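Local coordinates for putative NADPH:quinone oxidoreductase (Ralstonia eutropha, PDB 3IUP), which binds NADPH and probably uses it to reduce quinones, at residues Leu36-Ala41 and Val101-Gly106; Met115-Ala120 and Cys138-Glu143; Tyr127-Cys132 and Asn372-Leu377; Gly31-Leu36 and Gly106-Ala111; Leu18-Asp23 and Gly50-Ala55. All coordinates share one frame; numbering follows the deposited sequence.

Interaction 1 of 5, residues Leu36-Ala41 and Val101-Gly106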
# COMPACT_ATOMS: atom_id res chain seq x y z
N LEU A 36 -0.58 11.97 40.91
CA LEU A 36 0.62 12.69 40.57
C LEU A 36 1.75 11.71 40.64
O LEU A 36 1.97 11.10 41.69
CB LEU A 36 0.87 13.83 41.56
CG LEU A 36 2.01 14.78 41.16
CD1 LEU A 36 1.61 15.58 39.92
CD2 LEU A 36 2.36 15.69 42.36
N ILE A 37 2.48 11.57 39.52
CA ILE A 37 3.60 10.65 39.42
C ILE A 37 4.91 11.39 39.40
O ILE A 37 5.09 12.35 38.63
CB ILE A 37 3.52 9.78 38.18
CG1 ILE A 37 2.20 8.99 38.13
CG2 ILE A 37 4.74 8.87 38.10
CD1 ILE A 37 1.92 8.52 36.70
N ARG A 38 5.85 10.97 40.25
CA ARG A 38 7.23 11.45 40.16
C ARG A 38 7.92 10.54 39.13
O ARG A 38 8.17 9.38 39.42
CB ARG A 38 7.96 11.34 41.51
CG ARG A 38 9.39 11.94 41.48
CD ARG A 38 10.12 11.86 42.80
NE ARG A 38 10.34 10.47 43.14
CZ ARG A 38 9.86 9.84 44.21
NH1 ARG A 38 9.18 10.51 45.14
NH2 ARG A 38 10.13 8.57 44.40
N ILE A 39 8.24 11.08 37.95
CA ILE A 39 8.74 10.24 36.85
C ILE A 39 10.24 10.00 37.04
O ILE A 39 11.01 10.93 37.23
CB ILE A 39 8.43 10.86 35.48
CG1 ILE A 39 6.92 11.04 35.31
CG2 ILE A 39 9.00 9.96 34.36
CD1 ILE A 39 6.52 11.93 34.14
N GLU A 40 10.63 8.72 37.04
CA GLU A 40 12.02 8.33 37.29
C GLU A 40 12.68 7.64 36.09
O GLU A 40 13.90 7.38 36.11
CB GLU A 40 12.11 7.45 38.54
CG GLU A 40 11.66 8.24 39.76
CD GLU A 40 11.81 7.53 41.07
OE1 GLU A 40 12.06 6.33 41.07
OE2 GLU A 40 11.73 8.23 42.11
N ALA A 41 11.90 7.35 35.04
CA ALA A 41 12.43 6.62 33.88
C ALA A 41 11.53 6.87 32.68
O ALA A 41 10.34 6.57 32.72
CB ALA A 41 12.55 5.12 34.14
N VAL A 101 6.83 6.85 40.48
CA VAL A 101 6.13 6.55 41.72
C VAL A 101 4.98 7.54 41.95
O VAL A 101 5.13 8.73 41.74
CB VAL A 101 7.10 6.60 42.89
CG1 VAL A 101 6.35 6.35 44.22
CG2 VAL A 101 8.19 5.56 42.69
N VAL A 102 3.84 7.01 42.37
CA VAL A 102 2.68 7.84 42.68
C VAL A 102 2.88 8.44 44.06
O VAL A 102 2.98 7.70 45.05
CB VAL A 102 1.37 7.06 42.66
CG1 VAL A 102 0.21 7.96 43.13
CG2 VAL A 102 1.05 6.50 41.24
N VAL A 103 2.99 9.76 44.09
CA VAL A 103 3.27 10.52 45.31
C VAL A 103 2.07 11.32 45.81
O VAL A 103 2.09 11.77 46.95
CB VAL A 103 4.45 11.52 45.09
CG1 VAL A 103 5.75 10.77 44.80
CG2 VAL A 103 4.11 12.51 43.98
N GLU A 104 1.06 11.54 44.97
CA GLU A 104 -0.21 12.11 45.43
C GLU A 104 -1.33 11.42 44.68
O GLU A 104 -1.19 11.08 43.51
CB GLU A 104 -0.32 13.61 45.16
CG GLU A 104 0.62 14.49 45.97
CD GLU A 104 0.44 16.00 45.69
OE1 GLU A 104 -0.69 16.46 45.41
OE2 GLU A 104 1.45 16.71 45.78
N ALA A 105 -2.46 11.27 45.33
CA ALA A 105 -3.63 10.62 44.72
C ALA A 105 -4.90 11.43 45.03
O ALA A 105 -5.09 11.92 46.14
CB ALA A 105 -3.77 9.18 45.22
N GLY A 106 -5.75 11.57 44.01
CA GLY A 106 -7.04 12.20 44.19
C GLY A 106 -7.90 11.30 45.06
O GLY A 106 -7.52 10.16 45.38

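Interaction 2 of 5, residues Met115-Ala120 and Cys138-Glu143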
# COMPACT_ATOMS: atom_id res chain seq x y z
N MSE A 115 -1.86 4.99 45.29
CA MSE A 115 -0.93 5.72 46.14
C MSE A 115 0.30 4.88 46.48
O MSE A 115 0.19 3.72 46.90
CB MSE A 115 -1.58 6.18 47.45
CG MSE A 115 -0.69 7.09 48.26
SE MSE A 115 -0.19 8.75 47.39
CE MSE A 115 0.67 9.51 48.97
N GLY A 116 1.48 5.46 46.24
CA GLY A 116 2.74 4.83 46.58
C GLY A 116 3.20 3.75 45.64
O GLY A 116 4.32 3.26 45.80
N LYS A 117 2.40 3.42 44.63
CA LYS A 117 2.76 2.39 43.68
C LYS A 117 3.72 2.91 42.60
O LYS A 117 3.74 4.09 42.27
CB LYS A 117 1.51 1.82 43.03
CG LYS A 117 0.52 1.22 44.05
CD LYS A 117 0.40 -0.24 43.93
CE LYS A 117 -0.68 -0.79 44.85
NZ LYS A 117 -0.22 -0.70 46.25
N THR A 118 4.49 1.97 42.09
CA THR A 118 5.30 2.17 40.90
C THR A 118 4.45 1.81 39.71
O THR A 118 3.94 0.67 39.59
CB THR A 118 6.60 1.33 40.97
OG1 THR A 118 7.34 1.77 42.10
CG2 THR A 118 7.46 1.57 39.70
N VAL A 119 4.30 2.81 38.84
CA VAL A 119 3.43 2.74 37.67
C VAL A 119 4.15 3.16 36.39
O VAL A 119 5.14 3.88 36.44
CB VAL A 119 2.17 3.63 37.85
CG1 VAL A 119 1.37 3.16 39.11
CG2 VAL A 119 2.48 5.13 37.89
N ALA A 120 3.61 2.71 35.26
CA ALA A 120 3.97 3.22 33.92
C ALA A 120 2.74 3.87 33.32
O ALA A 120 1.59 3.49 33.61
CB ALA A 120 4.47 2.07 33.00
N CYS A 138 -2.78 4.60 34.18
CA CYS A 138 -1.63 4.05 34.86
C CYS A 138 -1.64 2.54 34.80
O CYS A 138 -2.67 1.93 35.05
CB CYS A 138 -1.62 4.49 36.31
SG CYS A 138 -1.38 6.27 36.44
N LEU A 139 -0.51 1.95 34.45
CA LEU A 139 -0.31 0.51 34.50
C LEU A 139 0.52 0.22 35.75
O LEU A 139 1.67 0.65 35.84
CB LEU A 139 0.46 0.05 33.26
CG LEU A 139 0.66 -1.43 32.98
CD1 LEU A 139 -0.68 -2.16 32.95
CD2 LEU A 139 1.38 -1.53 31.64
N VAL A 140 -0.05 -0.52 36.70
CA VAL A 140 0.69 -0.90 37.91
C VAL A 140 1.74 -1.96 37.59
O VAL A 140 1.44 -3.00 36.97
CB VAL A 140 -0.27 -1.40 39.05
CG1 VAL A 140 0.53 -1.80 40.27
CG2 VAL A 140 -1.28 -0.31 39.42
N LEU A 141 2.99 -1.68 37.96
CA LEU A 141 4.09 -2.55 37.61
C LEU A 141 4.18 -3.71 38.60
O LEU A 141 3.79 -3.58 39.75
CB LEU A 141 5.41 -1.77 37.56
CG LEU A 141 5.54 -0.80 36.35
CD1 LEU A 141 6.86 -0.07 36.44
CD2 LEU A 141 5.36 -1.55 34.99
N PRO A 142 4.72 -4.85 38.17
CA PRO A 142 4.82 -5.98 39.09
C PRO A 142 5.84 -5.79 40.21
O PRO A 142 6.71 -4.94 40.13
CB PRO A 142 5.24 -7.14 38.18
CG PRO A 142 5.85 -6.54 36.99
CD PRO A 142 5.44 -5.09 36.91
N GLU A 143 5.73 -6.61 41.25
CA GLU A 143 6.62 -6.54 42.40
C GLU A 143 8.05 -6.69 41.93
O GLU A 143 8.35 -7.51 41.06
CB GLU A 143 6.29 -7.64 43.44
CG GLU A 143 6.54 -7.16 44.87
CD GLU A 143 5.44 -6.22 45.35
OE1 GLU A 143 4.27 -6.66 45.35
OE2 GLU A 143 5.73 -5.05 45.73

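Interaction 3 of 5, residues Tyr127-Cys132 and Asn372-Leu377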
# COMPACT_ATOMS: atom_id res chain seq x y z
N TYR A 127 8.73 13.62 29.75
CA TYR A 127 10.05 14.21 30.03
C TYR A 127 9.83 15.41 30.98
O TYR A 127 9.89 16.59 30.59
CB TYR A 127 10.81 14.65 28.80
CG TYR A 127 11.07 13.54 27.81
CD1 TYR A 127 10.89 12.19 28.11
CD2 TYR A 127 11.46 13.86 26.51
CE1 TYR A 127 11.13 11.22 27.15
CE2 TYR A 127 11.69 12.89 25.56
CZ TYR A 127 11.55 11.55 25.89
OH TYR A 127 11.74 10.62 24.91
N SER A 128 9.50 15.05 32.22
CA SER A 128 8.93 15.98 33.23
C SER A 128 9.24 15.41 34.58
O SER A 128 9.18 14.19 34.76
CB SER A 128 7.40 16.10 33.14
OG SER A 128 6.99 16.51 31.83
N GLN A 129 9.53 16.25 35.55
CA GLN A 129 9.75 15.70 36.88
C GLN A 129 8.49 15.06 37.47
O GLN A 129 8.57 14.00 38.12
CB GLN A 129 10.24 16.79 37.82
CG GLN A 129 11.65 17.24 37.55
CD GLN A 129 12.15 18.23 38.60
OE1 GLN A 129 12.27 19.41 38.34
NE2 GLN A 129 12.45 17.72 39.81
N TYR A 130 7.34 15.71 37.24
CA TYR A 130 6.04 15.24 37.81
C TYR A 130 5.00 15.30 36.75
O TYR A 130 5.00 16.27 35.98
CB TYR A 130 5.59 16.14 38.97
CG TYR A 130 6.48 15.99 40.15
CD1 TYR A 130 6.27 14.97 41.06
CD2 TYR A 130 7.58 16.83 40.32
CE1 TYR A 130 7.13 14.80 42.13
CE2 TYR A 130 8.46 16.66 41.36
CZ TYR A 130 8.23 15.64 42.26
OH TYR A 130 9.09 15.44 43.32
N ARG A 131 4.12 14.29 36.72
CA ARG A 131 2.97 14.31 35.79
C ARG A 131 1.71 13.95 36.55
O ARG A 131 1.71 12.99 37.32
CB ARG A 131 3.20 13.38 34.59
CG ARG A 131 4.03 14.06 33.50
CD ARG A 131 3.20 15.01 32.65
NE ARG A 131 2.42 14.26 31.67
CZ ARG A 131 1.09 14.21 31.60
NH1 ARG A 131 0.32 14.92 32.43
NH2 ARG A 131 0.52 13.48 30.65
N CYS A 132 0.68 14.76 36.32
CA CYS A 132 -0.65 14.57 36.87
C CYS A 132 -1.50 13.95 35.80
O CYS A 132 -1.74 14.57 34.74
CB CYS A 132 -1.24 15.89 37.29
SG CYS A 132 -2.84 15.68 38.08
N ASN A 372 16.05 9.96 33.28
CA ASN A 372 15.46 10.04 34.59
C ASN A 372 15.24 11.51 34.90
O ASN A 372 16.19 12.21 35.25
CB ASN A 372 16.34 9.40 35.65
CG ASN A 372 15.78 9.58 37.07
OD1 ASN A 372 14.79 10.27 37.29
ND2 ASN A 372 16.40 8.90 38.01
N PRO A 373 14.00 12.01 34.76
CA PRO A 373 13.76 13.46 34.92
C PRO A 373 14.16 14.01 36.24
O PRO A 373 14.39 15.22 36.35
CB PRO A 373 12.24 13.58 34.75
CG PRO A 373 11.93 12.46 33.81
CD PRO A 373 12.80 11.33 34.28
N ASN A 374 14.16 13.17 37.26
CA ASN A 374 14.53 13.62 38.57
C ASN A 374 16.00 13.39 38.95
O ASN A 374 16.42 13.75 40.07
CB ASN A 374 13.56 13.01 39.58
CG ASN A 374 12.23 13.70 39.58
OD1 ASN A 374 12.10 14.77 40.17
ND2 ASN A 374 11.23 13.13 38.87
N LYS A 375 16.79 12.84 38.05
CA LYS A 375 18.22 12.62 38.31
C LYS A 375 18.89 13.95 38.65
O LYS A 375 18.75 14.94 37.93
CB LYS A 375 18.88 12.01 37.09
CG LYS A 375 20.33 11.66 37.26
CD LYS A 375 20.78 10.66 36.21
CE LYS A 375 22.22 10.21 36.42
NZ LYS A 375 23.14 10.72 35.34
N GLY A 376 19.62 13.98 39.75
CA GLY A 376 20.39 15.18 40.12
C GLY A 376 19.55 16.29 40.76
O GLY A 376 20.09 17.33 41.16
N LEU A 377 18.24 16.06 40.87
CA LEU A 377 17.31 17.08 41.31
C LEU A 377 16.67 16.71 42.65
O LEU A 377 16.60 15.53 43.01
CB LEU A 377 16.24 17.30 40.24
CG LEU A 377 16.72 17.84 38.89
CD1 LEU A 377 15.52 18.07 37.97
CD2 LEU A 377 17.57 19.12 39.02
O HOH W 1 12.36 15.09 42.84

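Interaction 4 of 5, residues Gly31-Leu36 and Gly106-Ala111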
# COMPACT_ATOMS: atom_id res chain seq x y z
N GLY A 31 -6.98 16.01 40.68
CA GLY A 31 -8.43 15.90 40.92
C GLY A 31 -8.78 14.49 41.39
O GLY A 31 -7.92 13.60 41.42
N PRO A 32 -10.06 14.26 41.72
CA PRO A 32 -10.57 12.97 42.18
C PRO A 32 -10.13 11.72 41.41
O PRO A 32 -9.86 10.69 42.03
CB PRO A 32 -12.07 13.14 42.06
CG PRO A 32 -12.29 14.59 42.33
CD PRO A 32 -11.10 15.32 41.82
N ASP A 33 -10.06 11.79 40.07
CA ASP A 33 -9.71 10.63 39.27
C ASP A 33 -8.27 10.65 38.82
O ASP A 33 -7.89 9.86 37.98
CB ASP A 33 -10.65 10.52 38.06
CG ASP A 33 -12.10 10.49 38.47
OD1 ASP A 33 -12.42 9.75 39.44
OD2 ASP A 33 -12.90 11.27 37.88
N GLU A 34 -7.46 11.53 39.40
CA GLU A 34 -6.06 11.68 38.97
C GLU A 34 -5.03 11.26 40.04
O GLU A 34 -5.32 11.20 41.24
CB GLU A 34 -5.76 13.14 38.58
CG GLU A 34 -6.48 13.65 37.34
CD GLU A 34 -6.31 15.15 37.13
OE1 GLU A 34 -6.29 15.95 38.11
OE2 GLU A 34 -6.14 15.53 35.94
N VAL A 35 -3.81 11.05 39.57
CA VAL A 35 -2.66 10.82 40.46
C VAL A 35 -1.50 11.68 40.00
O VAL A 35 -1.44 12.06 38.83
CB VAL A 35 -2.25 9.34 40.51
CG1 VAL A 35 -3.44 8.47 41.09
CG2 VAL A 35 -1.80 8.82 39.13
N LEU A 36 -0.58 11.97 40.91
CA LEU A 36 0.62 12.69 40.57
C LEU A 36 1.75 11.71 40.64
O LEU A 36 1.97 11.10 41.69
CB LEU A 36 0.87 13.83 41.56
CG LEU A 36 2.01 14.78 41.16
CD1 LEU A 36 1.61 15.58 39.92
CD2 LEU A 36 2.36 15.69 42.36
N GLY A 106 -5.75 11.57 44.01
CA GLY A 106 -7.04 12.20 44.19
C GLY A 106 -7.90 11.30 45.06
O GLY A 106 -7.52 10.16 45.38
N SER A 107 -9.06 11.81 45.43
CA SER A 107 -9.91 11.15 46.43
C SER A 107 -10.62 9.86 45.99
O SER A 107 -11.07 9.08 46.85
CB SER A 107 -11.00 12.14 46.87
OG SER A 107 -11.79 12.50 45.75
N SER A 108 -10.76 9.64 44.69
CA SER A 108 -11.53 8.48 44.22
C SER A 108 -10.83 7.19 44.65
O SER A 108 -9.60 7.14 44.74
CB SER A 108 -11.73 8.51 42.70
OG SER A 108 -10.57 8.10 42.02
N PRO A 109 -11.60 6.13 44.94
CA PRO A 109 -10.94 4.87 45.28
C PRO A 109 -9.96 4.39 44.22
O PRO A 109 -8.91 3.83 44.55
CB PRO A 109 -12.12 3.89 45.41
CG PRO A 109 -13.27 4.71 45.72
CD PRO A 109 -13.07 6.03 45.07
N ALA A 110 -10.29 4.60 42.95
CA ALA A 110 -9.40 4.23 41.88
C ALA A 110 -8.03 4.90 42.01
O ALA A 110 -6.99 4.27 41.86
CB ALA A 110 -10.06 4.59 40.49
N ALA A 111 -8.03 6.20 42.31
CA ALA A 111 -6.77 6.97 42.45
C ALA A 111 -6.05 6.58 43.77
O ALA A 111 -4.85 6.37 43.77
CB ALA A 111 -7.05 8.48 42.41
O HOH W 2 -11.68 7.25 39.26

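Interaction 5 of 5, residues Leu18-Asp23 and Gly50-Ala55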
# COMPACT_ATOMS: atom_id res chain seq x y z
N LEU A 18 13.94 26.19 15.93
CA LEU A 18 13.64 25.26 17.02
C LEU A 18 14.35 25.75 18.28
O LEU A 18 15.51 26.05 18.23
CB LEU A 18 14.15 23.85 16.66
CG LEU A 18 14.12 22.84 17.82
CD1 LEU A 18 12.69 22.49 18.22
CD2 LEU A 18 14.90 21.56 17.53
N GLU A 19 13.62 25.91 19.38
CA GLU A 19 14.18 26.09 20.72
C GLU A 19 13.75 24.95 21.66
O GLU A 19 12.54 24.68 21.85
CB GLU A 19 13.78 27.45 21.32
CG GLU A 19 14.36 27.67 22.73
CD GLU A 19 13.93 28.96 23.43
OE1 GLU A 19 13.24 29.80 22.82
OE2 GLU A 19 14.28 29.16 24.60
N LEU A 20 14.74 24.32 22.28
CA LEU A 20 14.58 23.29 23.27
C LEU A 20 14.99 23.86 24.58
O LEU A 20 16.06 24.49 24.69
CB LEU A 20 15.49 22.06 22.98
CG LEU A 20 15.19 21.36 21.68
CD1 LEU A 20 16.19 20.20 21.42
CD2 LEU A 20 13.79 20.81 21.71
N SER A 21 14.19 23.62 25.61
CA SER A 21 14.44 24.19 26.93
C SER A 21 13.80 23.35 28.02
O SER A 21 13.01 22.47 27.72
CB SER A 21 13.91 25.65 27.01
OG SER A 21 12.51 25.66 26.89
N LEU A 22 14.22 23.59 29.25
CA LEU A 22 13.56 23.09 30.42
C LEU A 22 12.70 24.21 31.01
O LEU A 22 13.23 25.24 31.43
CB LEU A 22 14.59 22.60 31.46
CG LEU A 22 15.55 21.49 31.04
CD1 LEU A 22 16.31 21.03 32.28
CD2 LEU A 22 14.85 20.28 30.31
N ASP A 23 11.39 24.02 31.03
CA ASP A 23 10.48 25.03 31.54
C ASP A 23 10.18 24.71 33.01
O ASP A 23 10.14 23.54 33.44
CB ASP A 23 9.15 25.05 30.75
CG ASP A 23 9.19 25.92 29.49
OD1 ASP A 23 10.27 26.11 28.89
OD2 ASP A 23 8.07 26.44 29.09
N GLY A 50 11.35 12.52 17.04
CA GLY A 50 10.62 13.21 15.96
C GLY A 50 9.97 14.48 16.50
O GLY A 50 10.08 15.57 15.92
N LEU A 51 9.36 14.36 17.65
CA LEU A 51 8.71 15.53 18.27
C LEU A 51 9.73 16.48 18.87
O LEU A 51 9.64 17.71 18.73
CB LEU A 51 7.70 15.06 19.31
CG LEU A 51 6.90 16.17 19.96
CD1 LEU A 51 6.07 16.96 18.90
CD2 LEU A 51 6.01 15.54 21.07
N LEU A 52 10.74 15.92 19.51
CA LEU A 52 11.75 16.70 20.17
C LEU A 52 12.46 17.69 19.22
O LEU A 52 12.61 18.88 19.53
CB LEU A 52 12.74 15.75 20.83
CG LEU A 52 13.88 16.31 21.66
CD1 LEU A 52 13.34 17.18 22.86
CD2 LEU A 52 14.77 15.10 22.13
N PHE A 53 12.87 17.19 18.07
CA PHE A 53 13.67 17.99 17.14
C PHE A 53 12.87 18.47 15.95
O PHE A 53 13.34 19.30 15.20
CB PHE A 53 14.87 17.17 16.64
CG PHE A 53 15.74 16.67 17.75
CD1 PHE A 53 16.24 17.54 18.67
CD2 PHE A 53 16.11 15.31 17.82
CE1 PHE A 53 17.05 17.10 19.71
CE2 PHE A 53 16.93 14.86 18.85
CZ PHE A 53 17.40 15.75 19.78
N GLY A 54 11.70 17.91 15.75
CA GLY A 54 10.89 18.26 14.58
C GLY A 54 11.67 18.04 13.29
O GLY A 54 12.51 17.14 13.19
N ALA A 55 11.40 18.90 12.31
CA ALA A 55 12.14 18.89 11.04
C ALA A 55 13.39 19.73 11.12
O ALA A 55 13.92 20.12 10.07
CB ALA A 55 11.22 19.40 9.90

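Interaction 1 of 5, residues Leu36-Ala41 and Val101-Gly106
The guanidinium of Arg38 lies against two valines of the 101-106 strand. Val103 CG1 is 3.5 Å from Arg38 NH1, and Val101 CB is 3.9 Å from Arg38 NH2; both approach the flat group obliquely. The edge carrying NE and NH2 faces the carboxylate of Glu40, in the guanidinium plane. Both nitrogens donate to the same oxygen, with Arg38 NE and NH2 each 2.8 Å from Glu40 OE2. They reach OE2 from the same face of the carboxylate. The Arg38 chain is extended to CD and then bends at chi3 (65°), which lays the guanidinium beside Val101 and across Val103. The salt bridge limits its rotation.

Leu36 and Glu104 run side by side on the same face of the sheet as Arg38. Leu36 CD2 packs 3.7 Å from Glu104 OE2, while Glu104 OE1 bonds to His29. On the other face, Ile37 CG1 meets Val102 CG2.

The backbones pair antiparallel. Arg38 and Val101 exchange two hydrogen bonds, and Leu36 N donates to Glu104 O at 2.8 Å. Val103 N gives a 2.9 Å bond to Leu36 O, whereas the bond from Glu104 N to that oxygen is weak. Val103 and Glu104 both face Leu36, which makes a classic beta bulge.

The pair belongs to the sheet of the GroES-like domain. Strand 34-43 is flanked by strands 98-105 and 130-134, Leu36 resting on Cys132 and Arg38 on Tyr130. Strand 118-121 follows beyond 98-105, where Val119 touches both Ile37 and Val102.

Interaction 2 of 5, residues Met115-Ala120 and Cys138-Glu143
Leu141 lays its side chain across Thr118 and reaches on to Ala120. Its CD1 meets Thr118 CG2 at 3.7 Å, the two side chains crossing at a slant. The methyl of Thr118 lies anti to the backbone N (chi1 -61° for OG1), on the side where Leu141 comes in. Leu141 CD2 contacts Ala120 CB at 4.2 Å.

Val119 works on the other face. Its CB lies 4.2 Å from Cys138 CB, and its CG1 is loosely apposed to Val140 CG2. Further out, the aliphatic part of Lys117 brushes Val140, with Lys117 CD 4.0 Å from Val140 CG1, before its amine end leads away.

Three backbone hydrogen bonds join the segments. Leu139 N donates to Ala120 O at 2.7 Å in an almost straight bond (178° at the hydrogen). Ala120 N returns a bond to Leu139 O, and Leu141 N reaches Thr118 O at 3.0 Å. The last bond carries the pairing one residue past strand 138-140. Phe154 touches both Ala120 and Leu139, and Val331 of helix 320-332 touches Leu139.

Val119 and Val140 form a non-hydrogen-bonded pair, Ala120 and Leu139 a hydrogen-bonded one. This is antiparallel pairing within the curled sheet of a GroES-like domain.

Interaction 3 of 5, residues Tyr127-Cys132 and Asn372-Leu377
Gln129 and Asn374 clasp each other through two hydrogen bonds. Asn374 ND2 donates to the backbone oxygen Gln129 O at 2.9 Å, in the carbonyl plane and on a lone pair. Gln129 NE2 donates to Asn374 OD1 at 3.0 Å, nearly straight at 175°. This second donor stands above the plane of the Asn374 carbonyl, off its lone pairs; the two amide planes are 65° apart. Each acceptor lies close to the plane of the amide that donates to it. Gln129 CG is anti to its carbonyl carbon (chi1 -71°), and the chain extends beyond it to bring NE2 to Asn374.

Leu377 crosses Gln129 at about a right angle. Its CD1 packs 3.4 Å from Gln129 CD. Pro373 CB lies 3.1 Å from Ser128 O.

The next shell fixes both amides. Gln129 OE1 accepts from Leu6 N, so both ends of this amide are used. Asn374 ND2 also bonds to Ile39 O. A water donates to Asn374 OD1 at 2.7 Å and makes a weak hydrogen bond with Tyr130 OH (3.3 Å). Two successive beta turns shape the 372-377 segment, type I from Asn372 and type II from Asn374. Asn372 OD1 accepts from Asn374 N at 3.0 Å, an Asx turn that holds the backbone bearing the clasping amide.

The polar part of the contact is amide chemistry. Its two bonds, both between neutral groups, define which end of each side-chain amide is oxygen. Asn374 ties the turn to Gln129 and strand 34-43, while Gln129 is itself held by Leu6 of strand 4-12.

Interaction 4 of 5, residues Gly31-Leu36 and Gly106-Ala111
An N-capped helix start packs against a type I turn within the GroES-like region. The turn runs from Gly31 to Glu34, and Ser108 caps helix 109-112. The carbonyl oxygen Pro32 O receives two bonds from this serine. Ser108 OG donates to Pro32 O at 2.7 Å, and Ser108 N donates to the same oxygen at 3.0 Å. The hydroxyl sits between the backbone N and the carbonyl carbon (chi1 78°). From there Ser108 OG also accepts from Ala111 N at 3.2 Å, the capping bond.

A water bridges the two segments, donating to Asp33 OD1 at 2.6 Å and more distantly to Ser108 OG. Deeper in, Ala111 CB nestles against the carbonyl Glu34 O at 3.4 Å and against Val35 CG1. Glu34 O takes a bond from Gly106 N at 2.8 Å, almost in line with its C=O. Gly106 CA comes within 3.2 Å of Gly31 O in a CA-H...O contact. The bare CA of Gly106 lets the two backbones come this close. Within the turn segment, Glu34 OE1 accepts from Gly31 N through its anti lone pair.

Ser108 is thus donor and acceptor at once. One hydroxyl links the turn to the helix N-terminus, and its proton is committed to Pro32 O. The carboxylate of Asp33, reached through water, may add a mildly favourable charge near that helix end.

Interaction 5 of 5, residues Leu18-Asp23 and Gly50-Ala55
The strand 18-23 passes the last turn of helix 46-53 at a distance, the nearest CA atoms being 7.3 Å apart for Leu18 and Phe53, so side chains bridge the gap. Leu20 meets both Leu52 and Phe53. Its CD1 meets the edge of the Phe53 ring, 3.6 Å from CE1, near the ring plane. The other methyl, Leu20 CD2, lies 3.8 Å from Leu52 CD1. Leu20 CD2 also lies 3.1 Å from Leu52 O, a tight approach. Leu20 crosses both partners at about a right angle. Its CG points anti to the carbonyl carbon (chi1 -62°), and the extended chi2 carries the two methyls to the helix.

Leu18 takes the neighbouring place. Leu18 CD2 also approaches the Phe53 ring at its edge and sits 3.6 Å from the carbonyl Phe53 O. Leu18 CD1 touches Leu52 O at 3.8 Å.

This is a helix end packed on an antiparallel sheet, with alternate strand residues Leu18 and Leu20 facing it. Gly54 ends the helix with a positive phi. One face of the Phe53 ring is met by CG of its own neighbour Leu52, 3.8 Å above the plane. Ile357 and Tyr360 of helix 354-360 also touch Phe53. The carbonyl Leu52 O, beside the two leucines, is hydrogen-bonded by Ser10 OG from strand 4-12.

How the interactions relate
Interactions 1, 2 and 3 share one curled sheet. Strand 98-105 joins 1 to 2, with Val102 N 2.9 Å from Lys117 O. Strand 34-43 joins 1 to 3, with Ile37 N 2.7 Å from Arg131 O. Interaction 4 continues both strands of interaction 1 past their ends, sharing Leu36 and Gly106, and it meets interaction 2 where Val35 CG2 lies 3.7 Å from Cys138 SG. Interaction 5 belongs to a different sheet. Its centre is about 17 Å from that of interaction 3, with nearest atoms about 5 Å apart, and about 31 Å from that of interaction 4. The Phe53 side chain in interaction 5 is about 12 Å from a bound NADPH.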